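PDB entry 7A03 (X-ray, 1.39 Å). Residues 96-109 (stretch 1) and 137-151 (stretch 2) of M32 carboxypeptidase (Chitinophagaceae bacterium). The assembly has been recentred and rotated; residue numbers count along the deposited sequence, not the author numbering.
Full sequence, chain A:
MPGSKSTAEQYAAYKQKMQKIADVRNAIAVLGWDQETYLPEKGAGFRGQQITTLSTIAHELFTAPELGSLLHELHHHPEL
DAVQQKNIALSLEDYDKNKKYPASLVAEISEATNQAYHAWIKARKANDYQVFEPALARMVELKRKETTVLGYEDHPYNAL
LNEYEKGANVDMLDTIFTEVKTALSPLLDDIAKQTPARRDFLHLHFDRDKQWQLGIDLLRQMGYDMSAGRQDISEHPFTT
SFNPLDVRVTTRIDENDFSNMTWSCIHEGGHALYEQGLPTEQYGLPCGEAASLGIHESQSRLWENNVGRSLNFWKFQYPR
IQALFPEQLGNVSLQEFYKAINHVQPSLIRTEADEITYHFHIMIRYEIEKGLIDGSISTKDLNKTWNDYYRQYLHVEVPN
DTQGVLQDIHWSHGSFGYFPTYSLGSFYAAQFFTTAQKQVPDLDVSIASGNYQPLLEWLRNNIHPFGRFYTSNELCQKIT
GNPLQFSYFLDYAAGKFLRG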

# COMPACT_ATOMS: atom_id res chain seq x y z
N ASP A 96 6.10 -13.27 19.95
CA ASP A 96 6.69 -14.60 19.79
C ASP A 96 7.34 -14.76 18.42
O ASP A 96 8.32 -15.52 18.28
N LYS A 97 6.81 -14.06 17.41
CA LYS A 97 7.43 -14.09 16.10
C LYS A 97 8.94 -13.85 16.19
O LYS A 97 9.74 -14.63 15.66
N ASN A 98 9.34 -12.80 16.91
CA ASN A 98 10.77 -12.52 17.08
C ASN A 98 11.49 -13.66 17.78
O ASN A 98 12.65 -13.96 17.47
N LYS A 99 10.83 -14.31 18.73
CA LYS A 99 11.50 -15.36 19.48
C LYS A 99 11.72 -16.63 18.66
O LYS A 99 12.49 -17.49 19.08
N LYS A 100 11.07 -16.74 17.50
CA LYS A 100 11.36 -17.89 16.63
C LYS A 100 12.76 -17.83 16.01
O LYS A 100 13.34 -18.89 15.72
N TYR A 101 13.32 -16.64 15.78
CA TYR A 101 14.51 -16.52 14.93
C TYR A 101 15.79 -16.80 15.72
O TYR A 101 16.00 -16.20 16.78
N PRO A 102 16.70 -17.62 15.19
CA PRO A 102 18.04 -17.70 15.78
C PRO A 102 18.81 -16.42 15.50
O PRO A 102 18.66 -15.80 14.45
N ALA A 103 19.66 -16.04 16.47
CA ALA A 103 20.42 -14.80 16.35
C ALA A 103 21.30 -14.78 15.10
O ALA A 103 21.44 -13.74 14.44
N SER A 104 21.88 -15.93 14.75
CA SER A 104 22.75 -16.00 13.57
C SER A 104 21.98 -15.68 12.30
O SER A 104 22.49 -14.97 11.42
N LEU A 105 20.74 -16.17 12.19
CA LEU A 105 19.91 -15.86 11.03
C LEU A 105 19.56 -14.38 10.95
O LEU A 105 19.59 -13.77 9.87
N VAL A 106 19.22 -13.76 12.09
CA VAL A 106 18.96 -12.32 12.11
C VAL A 106 20.17 -11.55 11.59
O VAL A 106 20.05 -10.67 10.73
N ALA A 107 21.36 -11.90 12.10
CA ALA A 107 22.56 -11.20 11.66
C ALA A 107 22.84 -11.43 10.17
O ALA A 107 23.21 -10.49 9.45
N GLU A 108 22.66 -12.67 9.70
CA GLU A 108 22.88 -12.98 8.29
C GLU A 108 21.92 -12.21 7.39
O GLU A 108 22.33 -11.68 6.35
N ILE A 109 20.64 -12.13 7.78
CA ILE A 109 19.67 -11.37 7.00
C ILE A 109 20.05 -9.89 6.96
O ILE A 109 19.96 -9.25 5.90
N ALA A 137 20.78 -13.78 -4.95
CA ALA A 137 20.85 -15.21 -4.67
C ALA A 137 21.03 -15.47 -3.17
O ALA A 137 20.37 -16.34 -2.60
N ARG A 138 21.92 -14.70 -2.54
CA ARG A 138 22.11 -14.79 -1.09
C ARG A 138 20.81 -14.47 -0.34
O ARG A 138 20.40 -15.20 0.57
N MET A 139 20.15 -13.37 -0.73
CA MET A 139 18.88 -12.98 -0.12
C MET A 139 17.85 -14.10 -0.22
O MET A 139 17.18 -14.43 0.77
N VAL A 140 17.72 -14.70 -1.41
CA VAL A 140 16.72 -15.75 -1.61
C VAL A 140 17.02 -16.97 -0.74
O VAL A 140 16.11 -17.57 -0.16
N GLU A 141 18.30 -17.37 -0.67
CA GLU A 141 18.68 -18.48 0.20
C GLU A 141 18.26 -18.21 1.64
O GLU A 141 17.66 -19.07 2.31
N LEU A 142 18.55 -17.00 2.13
CA LEU A 142 18.21 -16.68 3.51
C LEU A 142 16.69 -16.65 3.71
O LEU A 142 16.18 -17.06 4.76
N LYS A 143 15.96 -16.21 2.69
CA LYS A 143 14.50 -16.14 2.81
C LYS A 143 13.90 -17.53 2.89
O LYS A 143 12.91 -17.76 3.61
N ARG A 144 14.47 -18.49 2.16
CA ARG A 144 13.99 -19.87 2.28
C ARG A 144 14.26 -20.43 3.68
O ARG A 144 13.38 -21.05 4.30
N LYS A 145 15.47 -20.18 4.21
CA LYS A 145 15.73 -20.52 5.61
C LYS A 145 14.68 -19.90 6.53
O LYS A 145 14.16 -20.56 7.45
N GLU A 146 14.33 -18.64 6.27
CA GLU A 146 13.34 -17.95 7.09
C GLU A 146 11.98 -18.63 7.00
O GLU A 146 11.25 -18.69 8.00
N THR A 147 11.60 -19.12 5.82
CA THR A 147 10.34 -19.85 5.74
C THR A 147 10.36 -21.06 6.66
O THR A 147 9.35 -21.37 7.33
N THR A 148 11.49 -21.77 6.71
CA THR A 148 11.53 -22.92 7.62
C THR A 148 11.49 -22.49 9.09
O THR A 148 10.92 -23.20 9.93
N VAL A 149 12.09 -21.34 9.42
CA VAL A 149 12.05 -20.84 10.80
C VAL A 149 10.63 -20.41 11.19
O VAL A 149 10.18 -20.66 12.32
N LEU A 150 9.92 -19.73 10.29
CA LEU A 150 8.59 -19.23 10.61
C LEU A 150 7.55 -20.34 10.65
O LEU A 150 6.59 -20.26 11.42
N GLY A 151 7.73 -21.37 9.83
CA GLY A 151 6.75 -22.43 9.67
C GLY A 151 5.66 -22.05 8.68
O GLY A 151 5.43 -20.88 8.39

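The contact between the two stretches is mainly apolar. Helix 103-109 runs roughly antiparallel to helix 137-150, at 152° between their directions, and 651 Å² is buried in total. From stretch 2, Leu142 and Val149 direct their CA-to-CB bonds toward stretch 1. Val149 (chi1 t) packs against the turn that joins the two helical segments: its CG1 lies 3.6 Å from Lys100 O and covers one face of the Tyr101 ring, 4.3 Å from Tyr101 CG, while its CG2 meets Pro102 CD at 4.0 Å. Leu105 (t, chi2 p) starts sideways but brings its end inward, so that its two methyls reach residues two turns apart on the opposing helix, CD1 lying 3.9 Å from Leu142 CD2 and CD2 3.8 Å from Val149 CG2. Leu142 (m, t) also packs against backbone, with CD1 3.4 Å from Glu108 O, and its CB is 4.2 Å from CG1 of Ile109 (m, t). Leu150 (m, t) closes the other end of the contact, its CD2 3.5 Å from Lys97 CE and 4.0 Å from Tyr101 CE1.

The polar centre is a single hydrogen bond across the stretches, donated by Tyr101 OH to Glu146 OE2 at 2.6 Å. Tyr101 (chi1 m) and Glu146 (t, t) both leave their backbones sideways and converge at their ends, with the carboxylate oxygen near the plane of the ring. Each is supported from its own stretch: Lys97 NZ donates to Tyr101 OH at 2.8 Å, and Lys143 NZ forms a salt bridge with Glu146 OE1 at 3.0 Å. The phenol oxygen thus links lysine to carboxylate, whereas Lys97 NZ itself remains 4.6 Å from Glu146 OE2, beyond a salt bridge.

At the periphery, Glu108 (m, t) meets Arg138 (t, p, t) through its aliphatic portion, with Glu108 CG 3.9 Å from Arg138 NH2.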

# COMPACT_ATOMS: atom_id res chain seq x y z
CB ASP A 96 5.63 -15.68 20.00
CG ASP A 96 5.30 -15.90 21.46
OD1 ASP A 96 6.13 -15.56 22.33
OD2 ASP A 96 4.20 -16.43 21.73
CB LYS A 97 6.75 -13.06 15.20
CG LYS A 97 6.89 -13.36 13.72
CD LYS A 97 7.63 -12.23 13.05
CE LYS A 97 8.44 -12.75 11.89
NZ LYS A 97 9.27 -11.71 11.22
CB ASN A 98 10.96 -11.22 17.87
CG ASN A 98 10.34 -10.02 17.18
OD1 ASN A 98 10.75 -9.64 16.09
ND2 ASN A 98 9.34 -9.42 17.82
CB LYS A 99 10.75 -15.65 20.79
CG LYS A 99 10.46 -14.40 21.62
CD LYS A 99 11.74 -13.84 22.27
CE LYS A 99 11.49 -12.45 22.88
NZ LYS A 99 12.67 -11.94 23.63
CB LYS A 100 10.29 -18.02 15.54
CG LYS A 100 8.99 -18.65 16.03
CD LYS A 100 7.89 -18.51 14.98
CE LYS A 100 6.52 -18.84 15.57
NZ LYS A 100 5.42 -18.12 14.87
CB TYR A 101 14.64 -15.12 14.38
CG TYR A 101 13.67 -14.76 13.28
CD1 TYR A 101 12.33 -14.55 13.57
CD2 TYR A 101 14.10 -14.60 11.97
CE1 TYR A 101 11.44 -14.20 12.58
CE2 TYR A 101 13.21 -14.24 10.97
CZ TYR A 101 11.88 -14.05 11.28
OH TYR A 101 11.00 -13.70 10.30
CB PRO A 102 18.69 -18.89 15.05
CG PRO A 102 17.56 -19.55 14.27
CD PRO A 102 16.57 -18.47 14.00
CB ALA A 103 21.24 -14.56 17.62
CB SER A 104 23.40 -17.37 13.48
OG SER A 104 22.43 -18.39 13.37
CB LEU A 105 18.65 -16.72 11.03
CG LEU A 105 17.75 -16.46 9.81
CD1 LEU A 105 18.53 -16.70 8.52
CD2 LEU A 105 16.50 -17.34 9.87
CB VAL A 106 18.55 -11.86 13.52
CG1 VAL A 106 18.19 -10.38 13.51
CG2 VAL A 106 17.38 -12.70 14.04
CB ALA A 107 23.76 -11.63 12.51
CB GLU A 108 22.73 -14.48 8.06
CG GLU A 108 23.88 -15.30 8.64
CD GLU A 108 23.53 -16.76 8.76
OE1 GLU A 108 22.37 -17.13 8.48
OE2 GLU A 108 24.42 -17.55 9.15
CB ILE A 109 18.24 -11.58 7.56
CG1 ILE A 109 17.78 -13.02 7.29
CG2 ILE A 109 17.26 -10.57 6.95
CD1 ILE A 109 16.37 -13.31 7.76
CB ALA A 137 22.01 -15.83 -5.45
CB ARG A 138 23.24 -13.85 -0.67
CG ARG A 138 23.48 -13.73 0.83
CD ARG A 138 23.72 -15.07 1.49
NE ARG A 138 24.25 -14.90 2.84
CZ ARG A 138 24.43 -15.89 3.71
NH1 ARG A 138 24.12 -17.14 3.37
NH2 ARG A 138 24.92 -15.63 4.92
CB MET A 139 18.34 -11.72 -0.80
CG MET A 139 17.01 -11.23 -0.24
SD MET A 139 17.13 -10.75 1.50
CE MET A 139 18.03 -9.21 1.35
CB VAL A 140 16.61 -16.10 -3.11
CG1 VAL A 140 15.79 -17.38 -3.31
CG2 VAL A 140 15.98 -14.95 -3.87
CB GLU A 141 20.19 -18.71 0.14
CG GLU A 141 20.74 -19.08 -1.23
CD GLU A 141 22.18 -19.57 -1.16
OE1 GLU A 141 22.81 -19.44 -0.09
OE2 GLU A 141 22.68 -20.07 -2.19
CB LEU A 142 18.88 -15.38 3.95
CG LEU A 142 20.40 -15.51 4.15
CD1 LEU A 142 21.05 -14.16 4.42
CD2 LEU A 142 20.68 -16.48 5.28
CB LYS A 143 13.92 -15.35 1.64
CG LYS A 143 14.11 -13.86 1.77
CD LYS A 143 13.11 -13.28 2.77
CE LYS A 143 13.68 -12.10 3.50
NZ LYS A 143 12.58 -11.49 4.30
CB ARG A 144 14.59 -20.74 1.17
CG ARG A 144 14.40 -20.11 -0.22
CD ARG A 144 14.95 -20.99 -1.32
NE ARG A 144 14.35 -22.31 -1.28
CZ ARG A 144 14.82 -23.36 -1.95
NH1 ARG A 144 15.89 -23.23 -2.72
NH2 ARG A 144 14.21 -24.53 -1.84
CB LYS A 145 17.14 -20.07 6.02
CG LYS A 145 18.24 -21.08 5.72
CD LYS A 145 18.25 -22.21 6.75
CE LYS A 145 19.33 -23.24 6.44
NZ LYS A 145 20.68 -22.63 6.25
CB GLU A 146 13.25 -16.49 6.65
CG GLU A 146 12.44 -15.60 7.60
CD GLU A 146 12.48 -14.16 7.18
OE1 GLU A 146 12.88 -13.87 6.04
OE2 GLU A 146 12.10 -13.31 8.01
CB THR A 147 9.98 -20.28 4.31
OG1 THR A 147 10.79 -21.40 3.90
CG2 THR A 147 10.13 -19.13 3.33
CB THR A 148 12.70 -23.86 7.32
OG1 THR A 148 13.93 -23.13 7.36
CG2 THR A 148 12.54 -24.49 5.94
CB VAL A 149 13.08 -19.72 10.99
CG1 VAL A 149 12.76 -18.86 12.21
CG2 VAL A 149 14.48 -20.30 11.07
CB LEU A 150 8.16 -18.17 9.59
CG LEU A 150 8.89 -16.83 9.65
CD1 LEU A 150 8.70 -16.07 8.35
CD2 LEU A 150 8.35 -16.04 10.81